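Local coordinates for protein phytase (Debaryomyces castellii, PDB 2GFI) that hydrolyses phytate (inositol hexakisphosphate) as a 3-phytase of the histidine acid phosphatase family, releasing phosphate, at residues 15-20 and 26-31; 115-120 and 124-129; 145-150 and 376-381; 228-233 and 281-286. All coordinates share one frame; numbering follows the deposited sequence.

Interaction 1: residues 15-20 and 26-31; sequences GAYQDL and ASVEQY
Y17 and A26 bring the two loop segments nearest, with CA atoms 6.1 Å apart, just where residues 17-20 fold into a type I beta turn. The contact is apolar. The methyl of A26 touches two side chains of the turn: its CB lies 3.4 Å from Y17 CE1 and 3.5 Å from L20 CD1, the latter a tight pair. Further along, V28 uses both branches. Its CG1 meets A16 CB at 3.6 Å, and its CG2 meets Y17 OH at 3.6 Å. The Y17 side chain crosses that of V28 at about a right angle. Y17 CG is anti to the carbonyl carbon (chi1 -60°), which lays the ring out toward A26 and V28. The turn is closed by L20 N bonding to Y17 O. A second subunit binds here too: its Q45 bonds to A16 O and S27 N. Both segments lie in the long loop region before strand 59-69, where V28 also packs on V12 and the backbone of Y31 bonds to that of L11.

Interaction 2: residues 115-120 and 124-129; sequences SVYLEK and PKNSDS
Y117 starts a type II beta turn that ends at K120, and its ring receives N126 in a CH-pi contact. This is the tight part. N126 CB sits over one ring face, 3.7 Å from the centroid and 27° off the normal, and lies 3.3 Å from Y117 CE1. V116 CG1 lies over the opposite face, toward the rim. The amide of N126 is tilted 66° from the ring and does not stack on it. With N126 CG between the backbone N and the carbonyl carbon (chi1 70°), CB meets the ring while the amide turns to its own loop: ND2 bonds to E121 O, and OD1 accepts from S123 N. The ring of Y74 also meets that of Y117, and its hydroxyl bonds to N126 O. The K120 side is loose. K120 CB comes no closer than 4.2 Å to N126 ND2, and the end of its side chain leads away. This side lies near H70, the predicted nucleophile. On the 124-129 side, S127 OG forms an ST turn with S129 N. The K120 side chain folds back past the beta turn, and its NZ bonds to O of V116, just before the turn, at 2.7 Å, nearly in line with the C=O.

Interaction 3: residues 145-150 and 376-381; sequences RTKYGE and IIEKYA
On helix 133-148, K147 and Y148 reach down to E378 on strand 374-382 of the central sheet, in a largely buried helix-on-sheet contact built round the E378 carboxylate. One oxygen takes both donors. E378 OE2 accepts from K147 NZ at 2.6 Å, through its syn lone pair, in a salt bridge. It also accepts from Y148 OH at 2.5 Å, a very short bond. OE2 lies at the edge of the Y148 ring, near its plane, while the carboxylate is turned 77° to the ring. The K147 chain runs fully extended, with CG anti to the backbone N (chi1 -166°), and its CG covers the centre of the Y148 ring. I376 CG2 lies obliquely to the Y148 ring, 3.4 Å from Y148 OH. The other charge partner is R389, salt-bridged to E378 OE1. K147 NZ also bonds to T53 O. A leucine in place of E378 would probably leave K147 and R389 without their counter-charge and Y148 OH without its acceptor. Helices packed on a mixed central sheet are characteristic of the alpha/beta core of the histidine phosphatase fold.

Interaction 4: residues 228-233 and 281-286; sequences TEYLTK and IQYSYS
Y230 lays one ring face over Q282, whose CB sits 3.9 Å from the ring centroid and 20° off the normal, a CH-pi contact. The opposite face is covered from its own helix by L231 CG. The Y230 and Q282 side chains slide past each other in opposite directions. Y230 CG lies between the backbone N and the carbonyl carbon (chi1 75°), which carries the ring across to the other helix. The Y230 hydroxyl meets the start of Y283: OH is 3.2 Å from Y283 CA and 3.6 Å from Y283 CB. Helix segments 229-233 and 281-286 run roughly antiparallel, at 142°, with axes 10.6 Å apart. They belong to the helical part that histidine acid phosphatases carry beside the alpha/beta core. A third helix, 249-266, joins them through F256, which stacks on the Y283 ring and also touches Y230. Replacing Y230 by an alanine would probably open a gap between the helices and leave Q282 CB without its ring. The Y230 OH lies at the edge of the Y283 ring, near its plane. S286 OG is 4.0 Å from Y230 OH and instead bonds to Y283 O at 2.6 Å.

Interactions 2 and 4 lie nearest the predicted catalytic residues. K120 in interaction 2 is about 9 Å, side chain to side chain, from H70, and Y283 in interaction 4 is about 11 Å from D333. Interactions 1 and 3 lie away from the active site. Interactions 3 and 4 sit on opposite sides of the chain's centre, their own centres about 40 Å apart. Interactions 1 and 4 are closer, with nearest atoms about 7 Å apart, and both touch the second subunit. Interactions 2 and 3 are about 32 Å apart, centre to centre, within the chain. They meet across the assembly: P124 packs on R145 of the third subunit, and R145 packs on P124 of the third subunit.

Interaction 1: residues 15-20 and 26-31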
loop_
_atom_site.group_PDB
_atom_site.type_symbol
_atom_site.label_atom_id
_atom_site.label_comp_id
_atom_site.label_asym_id
_atom_site.label_seq_id
_atom_site.Cartn_x
_atom_site.Cartn_y
_atom_site.Cartn_z
ATOM N N GLY A 15 12.261 -1.599 -5.264
ATOM C CA GLY A 15 12.835 -0.994 -6.456
ATOM C C GLY A 15 11.808 -0.544 -7.476
ATOM O O GLY A 15 12.111 0.268 -8.376
ATOM N N ALA A 16 10.596 -1.082 -7.363
ATOM C CA ALA A 16 9.517 -0.718 -8.250
ATOM C C ALA A 16 9.109 0.762 -8.078
ATOM O O ALA A 16 8.525 1.358 -8.999
ATOM C CB ALA A 16 8.288 -1.647 -7.986
ATOM N N TYR A 17 9.445 1.341 -6.923
ATOM C CA TYR A 17 8.947 2.653 -6.521
ATOM C C TYR A 17 9.976 3.741 -6.596
ATOM O O TYR A 17 9.656 4.908 -6.324
ATOM C CB TYR A 17 8.476 2.608 -5.071
ATOM C CG TYR A 17 7.382 1.626 -4.867
ATOM C CD1 TYR A 17 6.075 1.905 -5.303
ATOM C CD2 TYR A 17 7.631 0.388 -4.263
ATOM C CE1 TYR A 17 5.068 1.002 -5.131
ATOM C CE2 TYR A 17 6.594 -0.535 -4.090
ATOM C CZ TYR A 17 5.323 -0.205 -4.513
ATOM O OH TYR A 17 4.281 -1.103 -4.328
ATOM N N GLN A 18 11.215 3.338 -6.901
ATOM C CA GLN A 18 12.384 4.153 -6.584
ATOM C C GLN A 18 12.488 5.454 -7.385
ATOM O O GLN A 18 13.233 6.346 -6.999
ATOM C CB GLN A 18 13.653 3.342 -6.804
ATOM C CG GLN A 18 13.897 3.088 -8.303
ATOM C CD GLN A 18 15.075 2.192 -8.525
ATOM O OE1 GLN A 18 16.216 2.652 -8.539
ATOM N NE2 GLN A 18 14.813 0.899 -8.688
ATOM N N ASP A 19 11.810 5.560 -8.526
ATOM C CA ASP A 19 11.855 6.840 -9.254
ATOM C C ASP A 19 10.477 7.486 -9.471
ATOM O O ASP A 19 10.273 8.218 -10.427
ATOM C CB ASP A 19 12.633 6.701 -10.576
ATOM C CG ASP A 19 12.030 5.721 -11.519
ATOM O OD1 ASP A 19 10.807 5.409 -11.405
ATOM O OD2 ASP A 19 12.713 5.219 -12.449
ATOM N N LEU A 20 9.539 7.194 -8.573
ATOM C CA LEU A 20 8.175 7.604 -8.741
ATOM C C LEU A 20 7.911 8.724 -7.753
ATOM O O LEU A 20 8.634 8.868 -6.785
ATOM C CB LEU A 20 7.230 6.422 -8.468
ATOM C CG LEU A 20 7.342 5.259 -9.426
ATOM C CD1 LEU A 20 6.372 4.138 -9.015
ATOM C CD2 LEU A 20 7.139 5.706 -10.886
ATOM N N ALA A 26 3.228 2.985 -9.611
ATOM C CA ALA A 26 3.886 1.691 -9.790
ATOM C C ALA A 26 2.918 0.650 -10.253
ATOM O O ALA A 26 1.737 0.675 -9.875
ATOM C CB ALA A 26 4.528 1.214 -8.492
ATOM N N SER A 27 3.416 -0.285 -11.053
ATOM C CA SER A 27 2.628 -1.459 -11.402
ATOM C C SER A 27 3.272 -2.698 -10.797
ATOM O O SER A 27 4.207 -3.280 -11.372
ATOM C CB SER A 27 2.453 -1.586 -12.916
ATOM O OG SER A 27 1.832 -0.406 -13.393
ATOM N N VAL A 28 2.783 -3.092 -9.634
ATOM C CA VAL A 28 3.391 -4.209 -8.915
ATOM C C VAL A 28 2.496 -5.434 -8.935
ATOM O O VAL A 28 2.976 -6.525 -8.711
ATOM C CB VAL A 28 3.781 -3.830 -7.474
ATOM C CG1 VAL A 28 4.930 -2.817 -7.495
ATOM C CG2 VAL A 28 2.573 -3.297 -6.677
ATOM N N GLU A 29 1.214 -5.254 -9.265
ATOM C CA GLU A 29 0.240 -6.375 -9.285
ATOM C C GLU A 29 0.587 -7.469 -10.279
ATOM O O GLU A 29 0.223 -8.617 -10.067
ATOM C CB GLU A 29 -1.188 -5.867 -9.524
ATOM C CG GLU A 29 -1.710 -5.142 -8.303
ATOM C CD GLU A 29 -3.015 -4.407 -8.541
ATOM O OE1 GLU A 29 -3.619 -4.572 -9.637
ATOM O OE2 GLU A 29 -3.441 -3.673 -7.618
ATOM N N GLN A 30 1.286 -7.115 -11.356
ATOM C CA GLN A 30 1.770 -8.111 -12.324
ATOM C C GLN A 30 2.645 -9.166 -11.613
ATOM O O GLN A 30 2.828 -10.264 -12.117
ATOM C CB GLN A 30 2.590 -7.423 -13.422
ATOM C CG GLN A 30 3.664 -6.540 -12.823
ATOM C CD GLN A 30 4.585 -5.873 -13.807
ATOM O OE1 GLN A 30 4.765 -4.636 -13.750
ATOM N NE2 GLN A 30 5.183 -6.643 -14.684
ATOM N N TYR A 31 3.184 -8.821 -10.448
ATOM C CA TYR A 31 4.200 -9.654 -9.806
ATOM C C TYR A 31 3.616 -10.588 -8.751
ATOM O O TYR A 31 4.340 -11.277 -8.067
ATOM C CB TYR A 31 5.263 -8.779 -9.149
ATOM C CG TYR A 31 6.105 -7.997 -10.110
ATOM C CD1 TYR A 31 6.979 -8.631 -10.982
ATOM C CD2 TYR A 31 6.053 -6.589 -10.126
ATOM C CE1 TYR A 31 7.784 -7.891 -11.848
ATOM C CE2 TYR A 31 6.853 -5.848 -10.956
ATOM C CZ TYR A 31 7.716 -6.507 -11.806
ATOM O OH TYR A 31 8.492 -5.765 -12.638
#

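Interaction 2: residues 115-120 and 124-129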
loop_
_atom_site.group_PDB
_atom_site.type_symbol
_atom_site.label_atom_id
_atom_site.label_comp_id
_atom_site.label_asym_id
_atom_site.label_seq_id
_atom_site.Cartn_x
_atom_site.Cartn_y
_atom_site.Cartn_z
ATOM N N SER A 115 -3.704 -36.622 6.443
ATOM C CA SER A 115 -4.211 -36.819 5.099
ATOM C C SER A 115 -5.736 -36.719 5.053
ATOM O O SER A 115 -6.353 -36.691 3.984
ATOM C CB SER A 115 -3.711 -38.155 4.520
ATOM O OG SER A 115 -4.496 -39.260 4.953
ATOM N N VAL A 116 -6.350 -36.634 6.214
ATOM C CA VAL A 116 -7.770 -36.417 6.254
ATOM C C VAL A 116 -8.111 -35.002 5.686
ATOM O O VAL A 116 -9.251 -34.774 5.217
ATOM C CB VAL A 116 -8.339 -36.680 7.677
ATOM C CG1 VAL A 116 -8.097 -35.501 8.593
ATOM C CG2 VAL A 116 -9.822 -36.968 7.600
ATOM N N TYR A 117 -7.127 -34.087 5.704
ATOM C CA TYR A 117 -7.349 -32.756 5.174
ATOM C C TYR A 117 -7.266 -32.685 3.672
ATOM O O TYR A 117 -7.726 -31.717 3.093
ATOM C CB TYR A 117 -6.441 -31.707 5.814
ATOM C CG TYR A 117 -6.690 -31.583 7.288
ATOM C CD1 TYR A 117 -7.981 -31.468 7.785
ATOM C CD2 TYR A 117 -5.644 -31.604 8.188
ATOM C CE1 TYR A 117 -8.227 -31.376 9.142
ATOM C CE2 TYR A 117 -5.875 -31.492 9.572
ATOM C CZ TYR A 117 -7.175 -31.389 10.032
ATOM O OH TYR A 117 -7.409 -31.282 11.389
ATOM N N LEU A 118 -6.719 -33.715 3.029
ATOM C CA LEU A 118 -6.683 -33.682 1.611
ATOM C C LEU A 118 -8.121 -33.497 1.136
ATOM O O LEU A 118 -9.053 -34.038 1.743
ATOM C CB LEU A 118 -6.020 -34.927 0.996
ATOM C CG LEU A 118 -4.532 -35.158 1.282
ATOM C CD1 LEU A 118 -3.999 -36.476 0.628
ATOM C CD2 LEU A 118 -3.679 -33.967 0.893
ATOM N N GLU A 119 -8.281 -32.716 0.069
ATOM C CA GLU A 119 -9.565 -32.487 -0.580
ATOM C C GLU A 119 -10.418 -31.429 0.157
ATOM O O GLU A 119 -11.440 -31.007 -0.354
ATOM C CB GLU A 119 -10.378 -33.806 -0.810
ATOM C CG GLU A 119 -9.669 -34.946 -1.570
ATOM C CD GLU A 119 -9.576 -34.773 -3.078
ATOM O OE1 GLU A 119 -10.059 -33.748 -3.596
ATOM O OE2 GLU A 119 -9.001 -35.678 -3.794
ATOM N N LYS A 120 -9.988 -30.993 1.330
ATOM C CA LYS A 120 -10.830 -30.156 2.196
ATOM C C LYS A 120 -10.502 -28.689 2.029
ATOM O O LYS A 120 -9.357 -28.318 1.737
ATOM C CB LYS A 120 -10.620 -30.485 3.679
ATOM C CG LYS A 120 -10.789 -31.955 4.090
ATOM C CD LYS A 120 -12.176 -32.507 3.861
ATOM C CE LYS A 120 -12.382 -33.799 4.677
ATOM N NZ LYS A 120 -11.667 -34.911 3.985
ATOM N N PRO A 124 -10.193 -21.890 9.559
ATOM C CA PRO A 124 -9.608 -21.606 10.855
ATOM C C PRO A 124 -9.414 -22.855 11.698
ATOM O O PRO A 124 -8.609 -22.880 12.609
ATOM C CB PRO A 124 -10.667 -20.710 11.494
ATOM C CG PRO A 124 -11.222 -19.963 10.385
ATOM C CD PRO A 124 -11.319 -20.984 9.268
ATOM N N LYS A 125 -10.182 -23.891 11.389
ATOM C CA LYS A 125 -10.217 -25.113 12.186
ATOM C C LYS A 125 -9.071 -26.082 11.822
ATOM O O LYS A 125 -8.529 -26.758 12.685
ATOM C CB LYS A 125 -11.599 -25.731 12.009
ATOM C CG LYS A 125 -11.914 -26.972 12.799
ATOM C CD LYS A 125 -13.250 -27.490 12.281
ATOM C CE LYS A 125 -13.830 -28.566 13.164
ATOM N NZ LYS A 125 -15.133 -28.972 12.574
ATOM N N ASN A 126 -8.679 -26.119 10.552
ATOM C CA ASN A 126 -7.676 -27.070 10.110
ATOM C C ASN A 126 -6.389 -26.404 9.583
ATOM O O ASN A 126 -5.488 -27.069 9.022
ATOM C CB ASN A 126 -8.294 -28.048 9.095
ATOM C CG ASN A 126 -8.621 -27.381 7.751
ATOM O OD1 ASN A 126 -8.108 -26.309 7.466
ATOM N ND2 ASN A 126 -9.477 -28.013 6.930
ATOM N N SER A 127 -6.285 -25.097 9.812
ATOM C CA SER A 127 -5.306 -24.282 9.151
ATOM C C SER A 127 -5.061 -22.987 9.907
ATOM O O SER A 127 -5.995 -22.420 10.471
ATOM C CB SER A 127 -5.834 -23.935 7.765
ATOM O OG SER A 127 -4.860 -23.230 7.036
ATOM N N ASP A 128 -3.818 -22.504 9.906
ATOM C CA ASP A 128 -3.524 -21.216 10.543
ATOM C C ASP A 128 -3.276 -20.121 9.489
ATOM O O ASP A 128 -2.745 -19.056 9.768
ATOM C CB ASP A 128 -2.377 -21.360 11.550
ATOM C CG ASP A 128 -1.045 -21.299 10.903
ATOM O OD1 ASP A 128 -0.956 -21.433 9.658
ATOM O OD2 ASP A 128 0.002 -21.101 11.557
ATOM N N SER A 129 -3.710 -20.407 8.272
ATOM C CA SER A 129 -3.517 -19.528 7.155
ATOM C C SER A 129 -4.608 -18.465 7.076
ATOM O O SER A 129 -5.791 -18.760 7.144
ATOM C CB SER A 129 -3.560 -20.340 5.881
ATOM O OG SER A 129 -3.269 -19.506 4.807
#

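Interaction 3: residues 145-150 and 376-381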
loop_
_atom_site.group_PDB
_atom_site.type_symbol
_atom_site.label_atom_id
_atom_site.label_comp_id
_atom_site.label_asym_id
_atom_site.label_seq_id
_atom_site.Cartn_x
_atom_site.Cartn_y
_atom_site.Cartn_z
ATOM N N ARG A 145 -23.777 -9.840 0.446
ATOM C CA ARG A 145 -24.968 -9.295 1.063
ATOM C C ARG A 145 -24.918 -7.786 1.044
ATOM O O ARG A 145 -25.902 -7.153 0.697
ATOM C CB ARG A 145 -25.181 -9.783 2.494
ATOM C CG ARG A 145 -26.330 -9.029 3.202
ATOM C CD ARG A 145 -27.766 -9.221 2.634
ATOM N NE ARG A 145 -28.221 -10.347 3.361
ATOM C CZ ARG A 145 -29.110 -10.400 4.314
ATOM N NH1 ARG A 145 -29.903 -9.392 4.648
ATOM N NH2 ARG A 145 -29.219 -11.556 4.897
ATOM N N THR A 146 -23.777 -7.210 1.425
ATOM C CA THR A 146 -23.634 -5.748 1.424
ATOM C C THR A 146 -23.970 -5.137 0.065
ATOM O O THR A 146 -24.670 -4.169 0.016
ATOM C CB THR A 146 -22.230 -5.298 1.862
ATOM O OG1 THR A 146 -22.031 -5.627 3.226
ATOM C CG2 THR A 146 -22.171 -3.786 1.905
ATOM N N LYS A 147 -23.489 -5.730 -1.026
ATOM C CA LYS A 147 -23.753 -5.240 -2.368
ATOM C C LYS A 147 -25.160 -5.513 -2.902
ATOM O O LYS A 147 -25.800 -4.625 -3.502
ATOM C CB LYS A 147 -22.728 -5.812 -3.361
ATOM C CG LYS A 147 -22.777 -5.049 -4.684
ATOM C CD LYS A 147 -21.663 -5.389 -5.658
ATOM C CE LYS A 147 -21.859 -4.648 -6.991
ATOM N NZ LYS A 147 -20.838 -5.068 -8.020
ATOM N N TYR A 148 -25.612 -6.754 -2.721
ATOM C CA TYR A 148 -26.789 -7.255 -3.435
ATOM C C TYR A 148 -28.016 -7.481 -2.583
ATOM O O TYR A 148 -29.061 -7.802 -3.109
ATOM C CB TYR A 148 -26.468 -8.552 -4.170
ATOM C CG TYR A 148 -25.389 -8.393 -5.217
ATOM C CD1 TYR A 148 -25.646 -7.723 -6.415
ATOM C CD2 TYR A 148 -24.102 -8.922 -5.011
ATOM C CE1 TYR A 148 -24.644 -7.584 -7.379
ATOM C CE2 TYR A 148 -23.117 -8.807 -5.962
ATOM C CZ TYR A 148 -23.379 -8.128 -7.140
ATOM O OH TYR A 148 -22.385 -7.998 -8.091
ATOM N N GLY A 149 -27.868 -7.317 -1.277
ATOM C CA GLY A 149 -28.901 -7.647 -0.312
ATOM C C GLY A 149 -30.227 -6.893 -0.435
ATOM O O GLY A 149 -31.226 -7.357 0.100
ATOM N N GLU A 150 -30.252 -5.744 -1.112
ATOM C CA GLU A 150 -31.523 -5.055 -1.366
ATOM C C GLU A 150 -32.441 -5.971 -2.179
ATOM O O GLU A 150 -33.664 -5.802 -2.161
ATOM C CB GLU A 150 -31.316 -3.751 -2.140
ATOM C CG GLU A 150 -30.971 -3.955 -3.610
ATOM C CD GLU A 150 -30.383 -2.704 -4.231
ATOM O OE1 GLU A 150 -29.328 -2.225 -3.755
ATOM O OE2 GLU A 150 -30.998 -2.178 -5.178
ATOM N N ILE A 376 -19.966 -13.521 -11.486
ATOM C CA ILE A 376 -21.236 -12.905 -11.141
ATOM C C ILE A 376 -21.860 -12.277 -12.391
ATOM O O ILE A 376 -21.168 -11.613 -13.176
ATOM C CB ILE A 376 -21.011 -11.855 -10.059
ATOM C CG1 ILE A 376 -20.835 -12.532 -8.686
ATOM C CG2 ILE A 376 -22.124 -10.803 -10.074
ATOM C CD1 ILE A 376 -20.178 -11.610 -7.669
ATOM N N ILE A 377 -23.153 -12.544 -12.585
ATOM C CA ILE A 377 -23.993 -11.778 -13.498
ATOM C C ILE A 377 -24.885 -10.840 -12.702
ATOM O O ILE A 377 -25.617 -11.285 -11.828
ATOM C CB ILE A 377 -24.823 -12.731 -14.357
ATOM C CG1 ILE A 377 -23.880 -13.745 -15.025
ATOM C CG2 ILE A 377 -25.638 -11.932 -15.387
ATOM C CD1 ILE A 377 -24.560 -14.912 -15.702
ATOM N N GLU A 378 -24.777 -9.536 -12.965
ATOM C CA GLU A 378 -25.656 -8.539 -12.368
ATOM C C GLU A 378 -26.636 -8.165 -13.441
ATOM O O GLU A 378 -26.256 -8.037 -14.584
ATOM C CB GLU A 378 -24.917 -7.247 -11.983
ATOM C CG GLU A 378 -23.661 -7.475 -11.189
ATOM C CD GLU A 378 -22.930 -6.206 -10.831
ATOM O OE1 GLU A 378 -22.718 -5.345 -11.717
ATOM O OE2 GLU A 378 -22.563 -6.099 -9.653
ATOM N N LYS A 379 -27.884 -7.950 -13.050
ATOM C CA LYS A 379 -28.911 -7.495 -13.953
ATOM C C LYS A 379 -29.491 -6.290 -13.279
ATOM O O LYS A 379 -29.842 -6.346 -12.121
ATOM C CB LYS A 379 -29.994 -8.567 -14.130
ATOM C CG LYS A 379 -31.154 -8.111 -15.012
ATOM C CD LYS A 379 -32.286 -9.084 -14.927
ATOM C CE LYS A 379 -33.504 -8.544 -15.664
ATOM N NZ LYS A 379 -34.502 -9.623 -15.859
ATOM N N TYR A 380 -29.573 -5.186 -14.001
ATOM C CA TYR A 380 -30.142 -3.989 -13.423
ATOM C C TYR A 380 -30.885 -3.171 -14.456
ATOM O O TYR A 380 -30.612 -3.243 -15.664
ATOM C CB TYR A 380 -29.062 -3.116 -12.736
ATOM C CG TYR A 380 -27.795 -2.866 -13.545
ATOM C CD1 TYR A 380 -27.801 -2.028 -14.671
ATOM C CD2 TYR A 380 -26.588 -3.463 -13.161
ATOM C CE1 TYR A 380 -26.634 -1.817 -15.412
ATOM C CE2 TYR A 380 -25.423 -3.242 -13.846
ATOM C CZ TYR A 380 -25.433 -2.421 -14.974
ATOM O OH TYR A 380 -24.252 -2.210 -15.650
ATOM N N ALA A 381 -31.810 -2.375 -13.953
ATOM C CA ALA A 381 -32.700 -1.589 -14.785
ATOM C C ALA A 381 -32.171 -0.182 -14.851
ATOM O O ALA A 381 -31.871 0.444 -13.830
ATOM C CB ALA A 381 -34.145 -1.589 -14.196
#

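Interaction 4: residues 228-233 and 281-286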
loop_
_atom_site.group_PDB
_atom_site.type_symbol
_atom_site.label_atom_id
_atom_site.label_comp_id
_atom_site.label_asym_id
_atom_site.label_seq_id
_atom_site.Cartn_x
_atom_site.Cartn_y
_atom_site.Cartn_z
ATOM N N THR A 228 9.571 -27.507 -21.560
ATOM C CA THR A 228 9.809 -27.952 -20.177
ATOM C C THR A 228 11.236 -27.616 -19.795
ATOM O O THR A 228 11.688 -27.970 -18.728
ATOM C CB THR A 228 9.626 -29.489 -20.021
ATOM O OG1 THR A 228 10.359 -30.168 -21.061
ATOM C CG2 THR A 228 8.188 -29.918 -20.250
ATOM N N GLU A 229 11.949 -26.931 -20.677
ATOM C CA GLU A 229 13.359 -26.603 -20.461
ATOM C C GLU A 229 13.585 -25.842 -19.164
ATOM O O GLU A 229 14.581 -26.044 -18.491
ATOM C CB GLU A 229 13.913 -25.825 -21.651
ATOM C CG GLU A 229 13.681 -26.585 -22.961
ATOM C CD GLU A 229 13.985 -25.762 -24.214
ATOM O OE1 GLU A 229 15.212 -25.547 -24.425
ATOM O OE2 GLU A 229 12.990 -25.349 -24.961
ATOM N N TYR A 230 12.645 -24.983 -18.792
ATOM C CA TYR A 230 12.788 -24.207 -17.572
ATOM C C TYR A 230 12.845 -25.150 -16.368
ATOM O O TYR A 230 13.459 -24.834 -15.372
ATOM C CB TYR A 230 11.649 -23.181 -17.447
ATOM C CG TYR A 230 10.319 -23.766 -17.057
ATOM C CD1 TYR A 230 9.942 -23.833 -15.722
ATOM C CD2 TYR A 230 9.428 -24.244 -18.017
ATOM C CE1 TYR A 230 8.701 -24.361 -15.352
ATOM C CE2 TYR A 230 8.183 -24.762 -17.655
ATOM C CZ TYR A 230 7.843 -24.830 -16.316
ATOM O OH TYR A 230 6.648 -25.382 -15.911
ATOM N N LEU A 231 12.202 -26.312 -16.475
ATOM C CA LEU A 231 12.220 -27.325 -15.408
ATOM C C LEU A 231 13.615 -27.903 -15.254
ATOM O O LEU A 231 14.138 -28.007 -14.141
ATOM C CB LEU A 231 11.186 -28.420 -15.644
ATOM C CG LEU A 231 9.719 -27.951 -15.593
ATOM C CD1 LEU A 231 8.842 -29.059 -16.146
ATOM C CD2 LEU A 231 9.277 -27.535 -14.180
ATOM N N THR A 232 14.239 -28.214 -16.383
ATOM C CA THR A 232 15.592 -28.719 -16.392
ATOM C C THR A 232 16.551 -27.704 -15.810
ATOM O O THR A 232 17.428 -28.061 -15.008
ATOM C CB THR A 232 15.970 -29.046 -17.794
ATOM O OG1 THR A 232 15.022 -29.996 -18.294
ATOM C CG2 THR A 232 17.316 -29.784 -17.824
ATOM N N LYS A 233 16.373 -26.438 -16.182
ATOM C CA LYS A 233 17.253 -25.407 -15.683
ATOM C C LYS A 233 17.057 -25.249 -14.194
ATOM O O LYS A 233 18.031 -25.111 -13.463
ATOM C CB LYS A 233 17.034 -24.071 -16.395
ATOM C CG LYS A 233 17.365 -24.106 -17.894
ATOM C CD LYS A 233 16.930 -22.811 -18.573
ATOM C CE LYS A 233 17.718 -22.554 -19.841
ATOM N NZ LYS A 233 17.163 -23.385 -20.955
ATOM N N ILE A 281 6.333 -17.907 -14.605
ATOM C CA ILE A 281 5.573 -17.463 -15.774
ATOM C C ILE A 281 5.403 -18.589 -16.815
ATOM O O ILE A 281 4.340 -18.726 -17.456
ATOM C CB ILE A 281 6.254 -16.209 -16.363
ATOM C CG1 ILE A 281 6.011 -14.998 -15.449
ATOM C CG2 ILE A 281 5.801 -15.958 -17.761
ATOM C CD1 ILE A 281 6.936 -13.786 -15.742
ATOM N N GLN A 282 6.439 -19.410 -16.977
ATOM C CA GLN A 282 6.353 -20.532 -17.910
ATOM C C GLN A 282 5.507 -21.632 -17.310
ATOM O O GLN A 282 4.662 -22.220 -17.984
ATOM C CB GLN A 282 7.736 -21.056 -18.267
ATOM C CG GLN A 282 8.442 -20.126 -19.183
ATOM C CD GLN A 282 9.913 -20.396 -19.217
ATOM O OE1 GLN A 282 10.633 -20.038 -18.279
ATOM N NE2 GLN A 282 10.373 -21.015 -20.281
ATOM N N TYR A 283 5.716 -21.899 -16.018
ATOM C CA TYR A 283 4.813 -22.792 -15.337
ATOM C C TYR A 283 3.358 -22.352 -15.540
ATOM O O TYR A 283 2.507 -23.171 -15.909
ATOM C CB TYR A 283 5.093 -22.896 -13.850
ATOM C CG TYR A 283 4.027 -23.756 -13.170
ATOM C CD1 TYR A 283 4.071 -25.155 -13.260
ATOM C CD2 TYR A 283 2.992 -23.171 -12.447
ATOM C CE1 TYR A 283 3.122 -25.956 -12.636
ATOM C CE2 TYR A 283 2.037 -23.947 -11.817
ATOM C CZ TYR A 283 2.104 -25.351 -11.921
ATOM O OH TYR A 283 1.172 -26.133 -11.297
ATOM N N SER A 284 3.090 -21.074 -15.242
ATOM C CA SER A 284 1.755 -20.510 -15.349
ATOM C C SER A 284 1.164 -20.756 -16.716
ATOM O O SER A 284 -0.008 -21.068 -16.849
ATOM C CB SER A 284 1.797 -19.010 -15.110
ATOM O OG SER A 284 0.473 -18.523 -14.969
ATOM N N TYR A 285 1.984 -20.590 -17.749
ATOM C CA TYR A 285 1.464 -20.719 -19.096
ATOM C C TYR A 285 1.198 -22.179 -19.439
ATOM O O TYR A 285 0.263 -22.471 -20.205
ATOM C CB TYR A 285 2.361 -20.073 -20.122
ATOM C CG TYR A 285 1.724 -20.121 -21.482
ATOM C CD1 TYR A 285 0.493 -19.541 -21.690
ATOM C CD2 TYR A 285 2.330 -20.814 -22.544
ATOM C CE1 TYR A 285 -0.110 -19.617 -22.921
ATOM C CE2 TYR A 285 1.742 -20.887 -23.777
ATOM C CZ TYR A 285 0.524 -20.284 -23.959
ATOM O OH TYR A 285 -0.106 -20.314 -25.184
ATOM N N SER A 286 1.976 -23.100 -18.854
ATOM C CA SER A 286 1.690 -24.535 -19.046
ATOM C C SER A 286 0.314 -24.915 -18.504
ATOM O O SER A 286 -0.394 -25.768 -19.093
ATOM C CB SER A 286 2.804 -25.433 -18.468
ATOM O OG SER A 286 2.786 -25.464 -17.055
#